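Local coordinates for protein chaperone SycD (Yersinia enterocolitica, PDB 2VGX) that acts as a type III secretion chaperone for translocator proteins, built from tetratricopeptide repeats, and probably also modulates expression of the yop operon, at residues N14-S17 and S18-E22; Y25-A28 and F29-Q33; L112-A115 and Q116-I119; Y71-A74 and I75-Y78. All blocks are in the same frame, centred on the assembly; numbering follows the deposited sequence.

Interaction 1: residues N14-S17 and S18-E22; sequences NEIS and SDTLE
Ser17 and Thr20 hold each other in a capping box at the start of helix 18-33. The backbone N of Ser17 donates to Thr20 OG1 over 2.9 Å, and the bond is almost straight at 174°. In return Thr20 N points at Ser17 OG. That bond is weak, with 3.5 Å between Thr20 N and Ser17 OG. Ser17 OG sits between its own backbone N and carbonyl carbon (chi1 63°), which turns the hydroxyl forward over the first turn, against Asp19 CB. Thr20 OG1 lies beside its own backbone N (chi1 -46°), which faces it back to the Ser17 amide; CG2, anti to that N, turns to Ile16. The firm bond grips the Ser17 amide, and the weak one gives Thr20 N a partner at the start of the helix, where amides lack a preceding turn.

An apolar contact lies next to the box. Ile16 CG2 meets Leu21 CD2 at 4.1 Å, the two side chains crossing at about a right angle. Ile16 CD1 reaches Thr20 CG2 at 4.2 Å. This resembles a hydrophobic staple, since it pairs the residue before the N-cap with the fourth residue after it. Ser17, Asp19 and Thr20 touch Met12 of helix 7-14. Leu21 packs on Leu47 and Leu50. The other chain touches Ile16 and Thr20, so the cap sits among helices 7-14, 18-33 and 44-50 and a second subunit.

Interaction 2: residues Y25-A28 and F29-Q33; sequences YSLA and FNQYQ
Residues Tyr25 to Gln33 run through the later turns of helix 18-33 as regular alpha helix. Both segments fall within the tetratricopeptide repeat range. Four backbone bonds join them in i to i+4 steps. Phe29 N donates to Tyr25 O over 3.0 Å. Asn30 N to Ser26 O, Gln31 N to Leu27 O and Tyr32 N to Ala28 O are each 2.9 Å.

Leu27 and Gln31 form the main side-chain contact. Leu27 CG is anti to its backbone N (chi1 175°), which swings the branch along the helix to Gln31. Its CD1 lies 3.9 Å from Gln31 CD, an apolar methyl against the amide carbon. The other end of the same amide turns to the next residue, with Gln31 OE1 3.6 Å from Ala28 CA.

Ala28 is buried against Val43 and Phe44, and Tyr25 touches Phe44 as well. Tyr32 packs on Ala63 and Cys64 of helix 55-67. The hydroxyl of Ser26 turns back along the helix and bonds to Glu22 O. The backbone oxygen of Ser26 lies at the edge of the Phe29 ring, near its plane. On the exposed side, Asn30 CG lies 3.1 Å from Ser26 O.

Interaction 3: residues L112-A115 and Q116-I119; sequences LFLA and QELI
The Phe113 ring meets the Gln116 amide oxygen at its edge. Gln116 OE1 lies in the ring plane, 3.8 Å from Phe113 CD1. The two side chains run side by side and point the same way, with ring and amide planes 55° apart. Gln116 CG is anti to its backbone N (chi1 -172°), and the extended chain carries the amide back beside the ring. A water bridges the backbone O of Phe113 and Gln116 OE1. It donates to Phe113 O at 2.8 Å, and its bond to Gln116 OE1 is weak.

Leu114 meets two partners further along helix 105-119. Leu114 CG touches Leu118 CD1 at 4.1 Å. Leu114 CD1 lies at the same distance from Glu117 OE1. Behind them the backbone bonds are regular from Gln116 N to Leu112 O through Leu118 N to Leu114 O. The next, Ile119 N to Ala115 O, is weak and bent to 130°, near the end of the helix.

Leu112 and Ile119 are buried. Leu112 touches Phe93 and Ala96 of helix 90-100 and Leu136 of helix 128-138. Ile119 packs on Pro89 and Phe125. An amide oxygen beside the hydrogen-bearing rim of a phenyl ring is probably mildly attractive, and the water gives that oxygen a weak polar partner too.

Interaction 4: residues Y71-A74 and I75-Y78; sequences YDLA and IHSY
Tyr71 to Tyr78 form the first turns of helix 71-84, joined by four i to i+4 backbone bonds of 2.9 to 3.3 Å, from Ile75 N to Tyr71 O through Tyr78 N to Ala74 O. His76 folds back over this backbone. Its CG lies beside its own backbone N (chi1 -66°), and the imidazole covers the preceding turn. Asp72 O stands 3.5 Å above the centre of the ring, over one face. Leu73 CD2 approaches the same ring obliquely, 4.0 Å from His76 ND1. The Asp72 carboxylate does not contact the imidazole, and its OD1 instead bonds to NZ of the dimethylated lysine at position 102.

The helix packs between helices 55-67 and 90-100, in the stacked antiparallel helices of a tetratricopeptide-repeat fold, with Ala74 between Arg65 on the first and Cys98 on the second. Ala74 and Tyr78 carry the buried side. Ala74 CB touches Tyr78 CE2 at 3.9 Å. Tyr78 CD2 comes to 3.3 Å from Ala74 O, which meets the ring obliquely. Tyr78 OH bonds to Gln66 OE1, and Ser77 OG to the backbone O of Phe58. Ile75 folds its CG1 branch back along the helix to 3.2 Å from Tyr71 O.

Interactions 1 and 2 lie on the same helix, 18-33. The first caps its start and the second spans its later turns, with centres about 17 Å apart. Helix 55-67 stands between interactions 2 and 4: Tyr32 packs on its Ala63, and so does Tyr78. Their centres are about 19 Å apart and their nearest atoms about 6 Å. Helix 90-100 touches both interactions 4 and 3, at Cys98 and at Phe93 respectively; these centres are also about 19 Å apart. Interactions 1 and 3 are on opposite sides of the chain's centre, about 33 Å between centres. Contacts with the second subunit occur at interactions 1 and 2, whereas none reach interactions 3 and 4.

Interaction 1: residues N14-S17 and S18-E22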
ATOM      1  N   ASN B  14       3.059 -11.614  -8.270  1.00 14.01           N
ATOM      2  CA  ASN B  14       4.216 -10.868  -8.781  1.00 18.14           C
ATOM      3  C   ASN B  14       3.947  -9.428  -9.199  1.00 18.68           C
ATOM      4  O   ASN B  14       4.881  -8.690  -9.489  1.00 20.41           O
ATOM      5  CB  ASN B  14       4.791 -11.616  -9.982  1.00 19.69           C
ATOM      6  CG  ASN B  14       5.786 -12.662  -9.571  1.00 23.17           C
ATOM      7  OD1 ASN B  14       6.741 -12.368  -8.852  1.00 22.57           O
ATOM      8  ND2 ASN B  14       5.570 -13.890 -10.013  1.00 23.52           N
ATOM      9  N   GLU B  15       2.684  -9.035  -9.239  1.00 18.84           N
ATOM     10  CA  GLU B  15       2.305  -7.726  -9.747  1.00 19.33           C
ATOM     11  C   GLU B  15       1.366  -7.057  -8.808  1.00 16.66           C
ATOM     12  O   GLU B  15       0.552  -7.722  -8.196  1.00 16.45           O
ATOM     13  CB  GLU B  15       1.547  -7.854 -11.085  1.00 24.10           C
ATOM     14  CG  GLU B  15       2.295  -8.585 -12.143  1.00 30.91           C
ATOM     15  CD  GLU B  15       1.672  -8.460 -13.522  1.00 33.82           C
ATOM     16  OE1 GLU B  15       0.446  -8.198 -13.637  1.00 35.56           O
ATOM     17  OE2 GLU B  15       2.443  -8.624 -14.497  1.00 38.11           O
ATOM     18  N   ILE B  16       1.479  -5.730  -8.715  1.00 15.39           N
ATOM     19  CA  ILE B  16       0.499  -4.895  -8.040  1.00 15.17           C
ATOM     20  C   ILE B  16      -0.622  -4.583  -9.049  1.00 14.80           C
ATOM     21  O   ILE B  16      -0.346  -4.000 -10.093  1.00 16.26           O
ATOM     22  CB  ILE B  16       1.141  -3.566  -7.627  1.00 17.03           C
ATOM     23  CG1 ILE B  16       2.460  -3.777  -6.847  1.00 18.90           C
ATOM     24  CG2 ILE B  16       0.123  -2.653  -6.913  1.00 16.80           C
ATOM     25  CD1 ILE B  16       2.290  -4.337  -5.535  1.00 21.87           C
ATOM     26  N   SER B  17      -1.860  -4.974  -8.740  1.00 12.28           N
ATOM     27  CA  SER B  17      -3.038  -4.627  -9.522  1.00 13.59           C
ATOM     28  C   SER B  17      -4.011  -3.936  -8.584  1.00 12.94           C
ATOM     29  O   SER B  17      -3.765  -3.875  -7.373  1.00 11.00           O
ATOM     30  CB  SER B  17      -3.678  -5.914 -10.077  1.00 14.60           C
ATOM     31  OG  SER B  17      -4.130  -6.744  -9.016  1.00 16.36           O
ATOM     32  N   SER B  18      -5.130  -3.433  -9.106  1.00 12.06           N
ATOM     33  CA  SER B  18      -6.167  -2.883  -8.224  1.00 11.97           C
ATOM     34  C   SER B  18      -6.618  -3.915  -7.181  1.00 12.49           C
ATOM     35  O   SER B  18      -6.906  -3.562  -6.040  1.00 10.43           O
ATOM     36  CB  SER B  18      -7.370  -2.394  -9.043  1.00 14.10           C
ATOM     37  OG  SER B  18      -6.959  -1.301  -9.850  1.00 16.25           O
ATOM     38  N   ASP B  19      -6.657  -5.191  -7.567  1.00 13.61           N
ATOM     39  CA  ASP B  19      -6.998  -6.274  -6.606  1.00 16.51           C
ATOM     40  C   ASP B  19      -6.060  -6.321  -5.398  1.00 13.60           C
ATOM     41  O   ASP B  19      -6.524  -6.517  -4.263  1.00 12.42           O
ATOM     42  CB  ASP B  19      -7.027  -7.642  -7.285  1.00 21.77           C
ATOM     43  CG  ASP B  19      -8.201  -7.804  -8.241  1.00 29.48           C
ATOM     44  OD1 ASP B  19      -9.251  -7.128  -8.057  1.00 31.82           O
ATOM     45  OD2 ASP B  19      -8.073  -8.615  -9.178  1.00 32.91           O
ATOM     46  N   THR B  20      -4.755  -6.135  -5.639  1.00  8.96           N
ATOM     47  CA  THR B  20      -3.763  -6.082  -4.573  1.00 11.20           C
ATOM     48  C   THR B  20      -4.133  -5.013  -3.536  1.00 11.06           C
ATOM     49  O   THR B  20      -3.853  -5.190  -2.345  1.00 10.25           O
ATOM     50  CB  THR B  20      -2.354  -5.730  -5.128  1.00 11.34           C
ATOM     51  OG1 THR B  20      -2.070  -6.513  -6.311  1.00  9.29           O
ATOM     52  CG2 THR B  20      -1.261  -5.912  -4.059  1.00 11.71           C
ATOM     53  N   LEU B  21      -4.767  -3.920  -3.987  1.00  8.83           N
ATOM     54  CA  LEU B  21      -4.948  -2.717  -3.146  1.00  9.81           C
ATOM     55  C   LEU B  21      -6.354  -2.604  -2.526  1.00 11.32           C
ATOM     56  O   LEU B  21      -6.614  -1.714  -1.700  1.00  9.01           O
ATOM     57  CB  LEU B  21      -4.608  -1.442  -3.970  1.00  5.92           C
ATOM     58  CG  LEU B  21      -3.233  -1.437  -4.674  1.00  7.48           C
ATOM     59  CD1 LEU B  21      -3.102  -0.195  -5.523  1.00  7.96           C
ATOM     60  CD2 LEU B  21      -2.056  -1.523  -3.671  1.00  6.24           C
ATOM     61  N   GLU B  22      -7.241  -3.519  -2.906  1.00 13.96           N
ATOM     62  CA  GLU B  22      -8.664  -3.404  -2.520  1.00 14.16           C
ATOM     63  C   GLU B  22      -8.915  -3.428  -0.984  1.00 15.01           C
ATOM     64  O   GLU B  22      -9.715  -2.623  -0.443  1.00 15.32           O
ATOM     65  CB  GLU B  22      -9.519  -4.431  -3.263  1.00 15.68           C
ATOM     66  CG  GLU B  22     -11.080  -4.236  -3.091  1.00 16.23           C
ATOM     67  CD  GLU B  22     -11.577  -2.809  -3.376  1.00 22.26           C
ATOM     68  OE1 GLU B  22     -11.028  -2.129  -4.302  1.00 18.54           O
ATOM     69  OE2 GLU B  22     -12.534  -2.376  -2.653  1.00 25.18           O
TER

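Interaction 2: residues Y25-A28 and F29-Q33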
ATOM      1  N   TYR B  25      -7.741  -0.303   0.425  1.00  9.39           N
ATOM      2  CA  TYR B  25      -8.719   0.739   0.098  1.00 10.40           C
ATOM      3  C   TYR B  25      -9.959   0.692   1.037  1.00 11.19           C
ATOM      4  O   TYR B  25     -10.425   1.726   1.524  1.00  8.77           O
ATOM      5  CB  TYR B  25      -9.143   0.646  -1.362  1.00 10.89           C
ATOM      6  CG  TYR B  25     -10.264   1.608  -1.720  1.00 13.56           C
ATOM      7  CD1 TYR B  25     -10.045   2.996  -1.729  1.00 13.88           C
ATOM      8  CD2 TYR B  25     -11.544   1.135  -2.036  1.00 15.53           C
ATOM      9  CE1 TYR B  25     -11.069   3.895  -2.057  1.00 15.80           C
ATOM     10  CE2 TYR B  25     -12.583   2.019  -2.388  1.00 15.46           C
ATOM     11  CZ  TYR B  25     -12.330   3.406  -2.383  1.00 16.16           C
ATOM     12  OH  TYR B  25     -13.330   4.306  -2.715  1.00 14.43           O
ATOM     13  N   SER B  26     -10.481  -0.502   1.294  1.00 12.67           N
ATOM     14  CA  SER B  26     -11.619  -0.655   2.236  1.00 15.55           C
ATOM     15  C   SER B  26     -11.272  -0.165   3.636  1.00 13.72           C
ATOM     16  O   SER B  26     -12.068   0.489   4.286  1.00 15.12           O
ATOM     17  CB  SER B  26     -12.096  -2.117   2.311  1.00 17.91           C
ATOM     18  OG  SER B  26     -12.355  -2.556   0.999  1.00 24.48           O
ATOM     19  N   LEU B  27     -10.069  -0.462   4.091  1.00 13.24           N
ATOM     20  CA  LEU B  27      -9.589   0.038   5.361  1.00 13.48           C
ATOM     21  C   LEU B  27      -9.598   1.553   5.466  1.00 13.08           C
ATOM     22  O   LEU B  27     -10.147   2.105   6.431  1.00 12.94           O
ATOM     23  CB  LEU B  27      -8.172  -0.531   5.644  1.00 15.21           C
ATOM     24  CG  LEU B  27      -7.432  -0.025   6.878  1.00 16.55           C
ATOM     25  CD1 LEU B  27      -8.213  -0.217   8.180  1.00 19.50           C
ATOM     26  CD2 LEU B  27      -6.065  -0.721   6.979  1.00 18.47           C
ATOM     27  N   ALA B  28      -8.982   2.234   4.490  1.00 10.40           N
ATOM     28  CA  ALA B  28      -8.891   3.685   4.472  1.00 10.37           C
ATOM     29  C   ALA B  28     -10.318   4.273   4.442  1.00 10.80           C
ATOM     30  O   ALA B  28     -10.637   5.266   5.128  1.00 10.01           O
ATOM     31  CB  ALA B  28      -8.093   4.123   3.198  1.00 11.74           C
ATOM     32  N   PHE B  29     -11.158   3.688   3.609  1.00 11.23           N
ATOM     33  CA  PHE B  29     -12.571   4.129   3.495  1.00 15.73           C
ATOM     34  C   PHE B  29     -13.329   4.048   4.842  1.00 18.42           C
ATOM     35  O   PHE B  29     -14.024   5.018   5.247  1.00 19.90           O
ATOM     36  CB  PHE B  29     -13.255   3.336   2.367  1.00 20.45           C
ATOM     37  CG  PHE B  29     -14.743   3.538   2.262  1.00 23.02           C
ATOM     38  CD1 PHE B  29     -15.262   4.558   1.499  1.00 25.16           C
ATOM     39  CD2 PHE B  29     -15.621   2.668   2.901  1.00 25.58           C
ATOM     40  CE1 PHE B  29     -16.657   4.751   1.399  1.00 27.06           C
ATOM     41  CE2 PHE B  29     -17.011   2.843   2.807  1.00 26.77           C
ATOM     42  CZ  PHE B  29     -17.520   3.890   2.049  1.00 26.77           C
ATOM     43  N   ASN B  30     -13.173   2.920   5.536  1.00 19.45           N
ATOM     44  CA  ASN B  30     -13.775   2.690   6.863  1.00 20.29           C
ATOM     45  C   ASN B  30     -13.238   3.654   7.896  1.00 22.05           C
ATOM     46  O   ASN B  30     -14.015   4.198   8.692  1.00 21.30           O
ATOM     47  CB  ASN B  30     -13.522   1.258   7.343  1.00 24.42           C
ATOM     48  CG  ASN B  30     -14.230   0.215   6.500  1.00 27.65           C
ATOM     49  OD1 ASN B  30     -15.242   0.486   5.848  1.00 28.73           O
ATOM     50  ND2 ASN B  30     -13.701  -1.001   6.516  1.00 28.20           N
ATOM     51  N   GLN B  31     -11.920   3.894   7.862  1.00 18.99           N
ATOM     52  CA  GLN B  31     -11.292   4.840   8.785  1.00 20.51           C
ATOM     53  C   GLN B  31     -11.867   6.237   8.583  1.00 20.22           C
ATOM     54  O   GLN B  31     -12.160   6.924   9.572  1.00 22.59           O
ATOM     55  CB  GLN B  31      -9.765   4.861   8.660  1.00 20.59           C
ATOM     56  CG  GLN B  31      -9.068   3.594   9.156  1.00 24.36           C
ATOM     57  CD  GLN B  31      -7.595   3.584   8.798  1.00 25.77           C
ATOM     58  OE1 GLN B  31      -7.211   3.988   7.695  1.00 27.84           O
ATOM     59  NE2 GLN B  31      -6.759   3.120   9.725  1.00 27.28           N
ATOM     60  N   TYR B  32     -12.029   6.649   7.319  1.00 17.62           N
ATOM     61  CA  TYR B  32     -12.644   7.924   6.992  1.00 17.60           C
ATOM     62  C   TYR B  32     -14.092   8.003   7.546  1.00 17.65           C
ATOM     63  O   TYR B  32     -14.484   9.014   8.140  1.00 19.16           O
ATOM     64  CB  TYR B  32     -12.617   8.208   5.466  1.00 16.53           C
ATOM     65  CG  TYR B  32     -13.343   9.504   5.104  1.00 15.86           C
ATOM     66  CD1 TYR B  32     -12.685  10.722   5.123  1.00 17.34           C
ATOM     67  CD2 TYR B  32     -14.694   9.500   4.779  1.00 18.63           C
ATOM     68  CE1 TYR B  32     -13.357  11.910   4.816  1.00 17.04           C
ATOM     69  CE2 TYR B  32     -15.377  10.667   4.468  1.00 19.05           C
ATOM     70  CZ  TYR B  32     -14.707  11.871   4.493  1.00 17.76           C
ATOM     71  OH  TYR B  32     -15.377  13.033   4.183  1.00 18.25           O
ATOM     72  N   GLN B  33     -14.877   6.950   7.367  1.00 18.51           N
ATOM     73  CA  GLN B  33     -16.248   6.957   7.885  1.00 24.55           C
ATOM     74  C   GLN B  33     -16.317   7.072   9.418  1.00 25.66           C
ATOM     75  O   GLN B  33     -17.244   7.677   9.949  1.00 25.79           O
ATOM     76  CB  GLN B  33     -17.040   5.745   7.394  1.00 27.67           C
ATOM     77  CG  GLN B  33     -17.085   5.575   5.872  1.00 31.39           C
ATOM     78  CD  GLN B  33     -17.780   6.716   5.132  1.00 34.02           C
ATOM     79  OE1 GLN B  33     -17.381   7.085   4.024  1.00 35.61           O
ATOM     80  NE2 GLN B  33     -18.823   7.269   5.733  1.00 34.10           N
TER

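Interaction 3: residues L112-A115 and Q116-I119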
ATOM      1  N   LEU B 112     -18.384  24.915  -9.278  1.00 10.17           N
ATOM      2  CA  LEU B 112     -19.820  24.568  -9.181  1.00 11.57           C
ATOM      3  C   LEU B 112     -20.545  24.503 -10.511  1.00  9.39           C
ATOM      4  O   LEU B 112     -21.343  23.586 -10.709  1.00 12.17           O
ATOM      5  CB  LEU B 112     -20.553  25.528  -8.213  1.00 10.79           C
ATOM      6  CG  LEU B 112     -20.013  25.378  -6.785  1.00 12.55           C
ATOM      7  CD1 LEU B 112     -20.413  26.651  -5.949  1.00 11.86           C
ATOM      8  CD2 LEU B 112     -20.512  24.112  -6.121  1.00 10.72           C
ATOM      9  N   PHE B 113     -20.276  25.430 -11.434  1.00 10.78           N
ATOM     10  CA  PHE B 113     -20.875  25.282 -12.799  1.00 13.17           C
ATOM     11  C   PHE B 113     -20.492  23.995 -13.519  1.00 11.86           C
ATOM     12  O   PHE B 113     -21.298  23.412 -14.225  1.00 12.60           O
ATOM     13  CB  PHE B 113     -20.548  26.480 -13.708  1.00 16.14           C
ATOM     14  CG  PHE B 113     -21.337  27.721 -13.363  1.00 19.31           C
ATOM     15  CD1 PHE B 113     -22.715  27.664 -13.227  1.00 22.46           C
ATOM     16  CD2 PHE B 113     -20.696  28.934 -13.144  1.00 22.01           C
ATOM     17  CE1 PHE B 113     -23.445  28.823 -12.889  1.00 23.21           C
ATOM     18  CE2 PHE B 113     -21.427  30.085 -12.815  1.00 21.60           C
ATOM     19  CZ  PHE B 113     -22.779  30.019 -12.690  1.00 21.71           C
ATOM     20  N   LEU B 114     -19.250  23.569 -13.356  1.00 11.92           N
ATOM     21  CA  LEU B 114     -18.811  22.297 -13.932  1.00 11.73           C
ATOM     22  C   LEU B 114     -19.514  21.134 -13.258  1.00 12.21           C
ATOM     23  O   LEU B 114     -19.975  20.230 -13.940  1.00 15.79           O
ATOM     24  CB  LEU B 114     -17.285  22.132 -13.821  1.00 11.39           C
ATOM     25  CG  LEU B 114     -16.762  20.809 -14.456  1.00  9.46           C
ATOM     26  CD1 LEU B 114     -17.123  20.694 -15.997  1.00  9.27           C
ATOM     27  CD2 LEU B 114     -15.277  20.751 -14.244  1.00  7.56           C
ATOM     28  N   ALA B 115     -19.602  21.138 -11.927  1.00 12.84           N
ATOM     29  CA  ALA B 115     -20.349  20.082 -11.229  1.00 13.43           C
ATOM     30  C   ALA B 115     -21.778  20.025 -11.745  1.00 15.88           C
ATOM     31  O   ALA B 115     -22.293  18.944 -11.997  1.00 15.38           O
ATOM     32  CB  ALA B 115     -20.336  20.296  -9.698  1.00 14.09           C
ATOM     33  N   GLN B 116     -22.406  21.193 -11.901  1.00 15.65           N
ATOM     34  CA  GLN B 116     -23.797  21.296 -12.382  1.00 17.78           C
ATOM     35  C   GLN B 116     -23.984  20.646 -13.784  1.00 18.69           C
ATOM     36  O   GLN B 116     -24.915  19.875 -14.007  1.00 17.56           O
ATOM     37  CB  GLN B 116     -24.217  22.776 -12.376  1.00 18.18           C
ATOM     38  CG  GLN B 116     -25.701  23.033 -12.668  1.00 20.64           C
ATOM     39  CD  GLN B 116     -26.127  24.475 -12.378  1.00 21.20           C
ATOM     40  OE1 GLN B 116     -25.806  25.397 -13.125  1.00 21.52           O
ATOM     41  NE2 GLN B 116     -26.852  24.663 -11.281  1.00 22.85           N
ATOM     42  N   GLU B 117     -23.069  20.954 -14.699  1.00 20.73           N
ATOM     43  CA  GLU B 117     -23.042  20.396 -16.039  1.00 25.18           C
ATOM     44  C   GLU B 117     -22.934  18.859 -15.970  1.00 24.07           C
ATOM     45  O   GLU B 117     -23.716  18.163 -16.608  1.00 21.21           O
ATOM     46  CB  GLU B 117     -21.849  21.006 -16.777  1.00 27.71           C
ATOM     47  CG  GLU B 117     -21.805  20.823 -18.279  1.00 33.26           C
ATOM     48  CD  GLU B 117     -20.811  21.780 -18.954  1.00 34.53           C
ATOM     49  OE1 GLU B 117     -20.049  22.506 -18.249  1.00 37.23           O
ATOM     50  OE2 GLU B 117     -20.788  21.804 -20.208  1.00 39.18           O
ATOM     51  N   LEU B 118     -21.997  18.357 -15.163  1.00 22.71           N
ATOM     52  CA  LEU B 118     -21.775  16.906 -14.998  1.00 23.55           C
ATOM     53  C   LEU B 118     -22.972  16.112 -14.463  1.00 26.65           C
ATOM     54  O   LEU B 118     -23.144  14.946 -14.813  1.00 28.12           O
ATOM     55  CB  LEU B 118     -20.557  16.664 -14.117  1.00 21.18           C
ATOM     56  CG  LEU B 118     -19.247  17.057 -14.781  1.00 20.70           C
ATOM     57  CD1 LEU B 118     -18.101  17.015 -13.780  1.00 20.89           C
ATOM     58  CD2 LEU B 118     -18.958  16.103 -15.954  1.00 20.39           C
ATOM     59  N   ILE B 119     -23.816  16.743 -13.651  1.00 26.88           N
ATOM     60  CA  ILE B 119     -24.879  16.013 -12.962  1.00 28.04           C
ATOM     61  C   ILE B 119     -26.286  16.177 -13.568  1.00 28.41           C
ATOM     62  O   ILE B 119     -27.238  15.559 -13.086  1.00 26.51           O
ATOM     63  CB  ILE B 119     -24.915  16.350 -11.451  1.00 27.72           C
ATOM     64  CG1 ILE B 119     -25.287  17.810 -11.217  1.00 27.28           C
ATOM     65  CG2 ILE B 119     -23.569  16.049 -10.796  1.00 27.85           C
ATOM     66  CD1 ILE B 119     -25.213  18.226  -9.784  1.00 26.80           C
TER
HETATM   67  O   HOH W   1     -23.504  24.600 -15.540  1.00 23.72           O

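Interaction 4: residues Y71-A74 and I75-Y78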
ATOM      1  N   TYR B  71      -6.945  22.962   3.307  1.00 16.41           N
ATOM      2  CA  TYR B  71      -7.720  23.314   2.117  1.00 17.17           C
ATOM      3  C   TYR B  71      -6.926  23.365   0.821  1.00 16.49           C
ATOM      4  O   TYR B  71      -7.423  22.896  -0.194  1.00 17.07           O
ATOM      5  CB  TYR B  71      -8.578  24.570   2.337  1.00 19.45           C
ATOM      6  CG  TYR B  71      -9.567  24.376   3.473  1.00 21.24           C
ATOM      7  CD1 TYR B  71     -10.528  23.356   3.426  1.00 20.16           C
ATOM      8  CD2 TYR B  71      -9.539  25.205   4.600  1.00 22.08           C
ATOM      9  CE1 TYR B  71     -11.430  23.168   4.465  1.00 21.49           C
ATOM     10  CE2 TYR B  71     -10.450  25.009   5.675  1.00 21.16           C
ATOM     11  CZ  TYR B  71     -11.379  23.997   5.582  1.00 21.45           C
ATOM     12  OH  TYR B  71     -12.269  23.793   6.608  1.00 22.96           O
ATOM     13  N   ASP B  72      -5.707  23.891   0.862  1.00 15.61           N
ATOM     14  CA  ASP B  72      -4.850  23.947  -0.294  1.00 16.61           C
ATOM     15  C   ASP B  72      -4.431  22.541  -0.724  1.00 15.83           C
ATOM     16  O   ASP B  72      -4.418  22.232  -1.926  1.00 11.55           O
ATOM     17  CB  ASP B  72      -3.589  24.749   0.010  1.00 22.16           C
ATOM     18  CG  ASP B  72      -3.761  26.247  -0.236  1.00 27.69           C
ATOM     19  OD1 ASP B  72      -3.895  26.663  -1.408  1.00 31.21           O
ATOM     20  OD2 ASP B  72      -3.737  27.004   0.743  1.00 28.90           O
ATOM     21  N   LEU B  73      -4.035  21.721   0.256  1.00 11.06           N
ATOM     22  CA  LEU B  73      -3.615  20.342  -0.024  1.00 11.89           C
ATOM     23  C   LEU B  73      -4.801  19.520  -0.575  1.00 10.86           C
ATOM     24  O   LEU B  73      -4.615  18.686  -1.485  1.00  8.84           O
ATOM     25  CB  LEU B  73      -3.007  19.673   1.214  1.00 13.60           C
ATOM     26  CG  LEU B  73      -1.543  20.006   1.595  1.00 15.11           C
ATOM     27  CD1 LEU B  73      -1.175  19.358   2.958  1.00 18.09           C
ATOM     28  CD2 LEU B  73      -0.551  19.581   0.507  1.00 16.36           C
ATOM     29  N   ALA B  74      -6.015  19.767  -0.056  1.00  5.70           N
ATOM     30  CA  ALA B  74      -7.181  19.036  -0.554  1.00  8.09           C
ATOM     31  C   ALA B  74      -7.378  19.380  -2.037  1.00  8.35           C
ATOM     32  O   ALA B  74      -7.670  18.493  -2.839  1.00  7.64           O
ATOM     33  CB  ALA B  74      -8.473  19.402   0.255  1.00  8.26           C
ATOM     34  N   ILE B  75      -7.235  20.663  -2.384  1.00 10.19           N
ATOM     35  CA  ILE B  75      -7.458  21.130  -3.760  1.00  8.94           C
ATOM     36  C   ILE B  75      -6.433  20.493  -4.721  1.00  8.73           C
ATOM     37  O   ILE B  75      -6.790  20.146  -5.840  1.00  8.46           O
ATOM     38  CB  ILE B  75      -7.438  22.660  -3.872  1.00  9.06           C
ATOM     39  CG1 ILE B  75      -8.656  23.299  -3.138  1.00  9.34           C
ATOM     40  CG2 ILE B  75      -7.469  23.094  -5.333  1.00  9.74           C
ATOM     41  CD1 ILE B  75      -8.437  24.827  -2.830  1.00  9.61           C
ATOM     42  N   HIS B  76      -5.186  20.336  -4.285  1.00  5.48           N
ATOM     43  CA  HIS B  76      -4.197  19.629  -5.127  1.00  7.71           C
ATOM     44  C   HIS B  76      -4.719  18.238  -5.494  1.00  7.24           C
ATOM     45  O   HIS B  76      -4.613  17.831  -6.641  1.00  6.59           O
ATOM     46  CB  HIS B  76      -2.849  19.474  -4.428  1.00  9.62           C
ATOM     47  CG  HIS B  76      -2.143  20.782  -4.180  1.00 13.61           C
ATOM     48  ND1 HIS B  76      -1.173  20.940  -3.205  1.00 16.27           N
ATOM     49  CD2 HIS B  76      -2.275  21.989  -4.778  1.00 13.17           C
ATOM     50  CE1 HIS B  76      -0.743  22.192  -3.220  1.00 15.23           C
ATOM     51  NE2 HIS B  76      -1.402  22.852  -4.159  1.00 16.94           N
ATOM     52  N   SER B  77      -5.262  17.527  -4.503  1.00  4.42           N
ATOM     53  CA  SER B  77      -5.693  16.147  -4.709  1.00  5.51           C
ATOM     54  C   SER B  77      -6.949  16.087  -5.578  1.00  6.13           C
ATOM     55  O   SER B  77      -7.073  15.225  -6.480  1.00  5.95           O
ATOM     56  CB  SER B  77      -5.911  15.424  -3.355  1.00  8.01           C
ATOM     57  OG  SER B  77      -6.147  14.018  -3.592  1.00 14.70           O
ATOM     58  N   TYR B  78      -7.882  16.996  -5.333  1.00  3.32           N
ATOM     59  CA  TYR B  78      -9.150  16.948  -6.067  1.00  4.60           C
ATOM     60  C   TYR B  78      -8.949  17.350  -7.528  1.00  3.47           C
ATOM     61  O   TYR B  78      -9.570  16.772  -8.439  1.00  5.65           O
ATOM     62  CB  TYR B  78     -10.110  17.954  -5.435  1.00  5.05           C
ATOM     63  CG  TYR B  78     -10.739  17.535  -4.089  1.00  6.30           C
ATOM     64  CD1 TYR B  78     -11.202  16.247  -3.877  1.00  7.66           C
ATOM     65  CD2 TYR B  78     -10.934  18.479  -3.070  1.00  7.40           C
ATOM     66  CE1 TYR B  78     -11.825  15.869  -2.647  1.00  8.66           C
ATOM     67  CE2 TYR B  78     -11.549  18.122  -1.851  1.00  6.51           C
ATOM     68  CZ  TYR B  78     -11.992  16.843  -1.666  1.00  6.79           C
ATOM     69  OH  TYR B  78     -12.602  16.497  -0.496  1.00  8.73           O
TER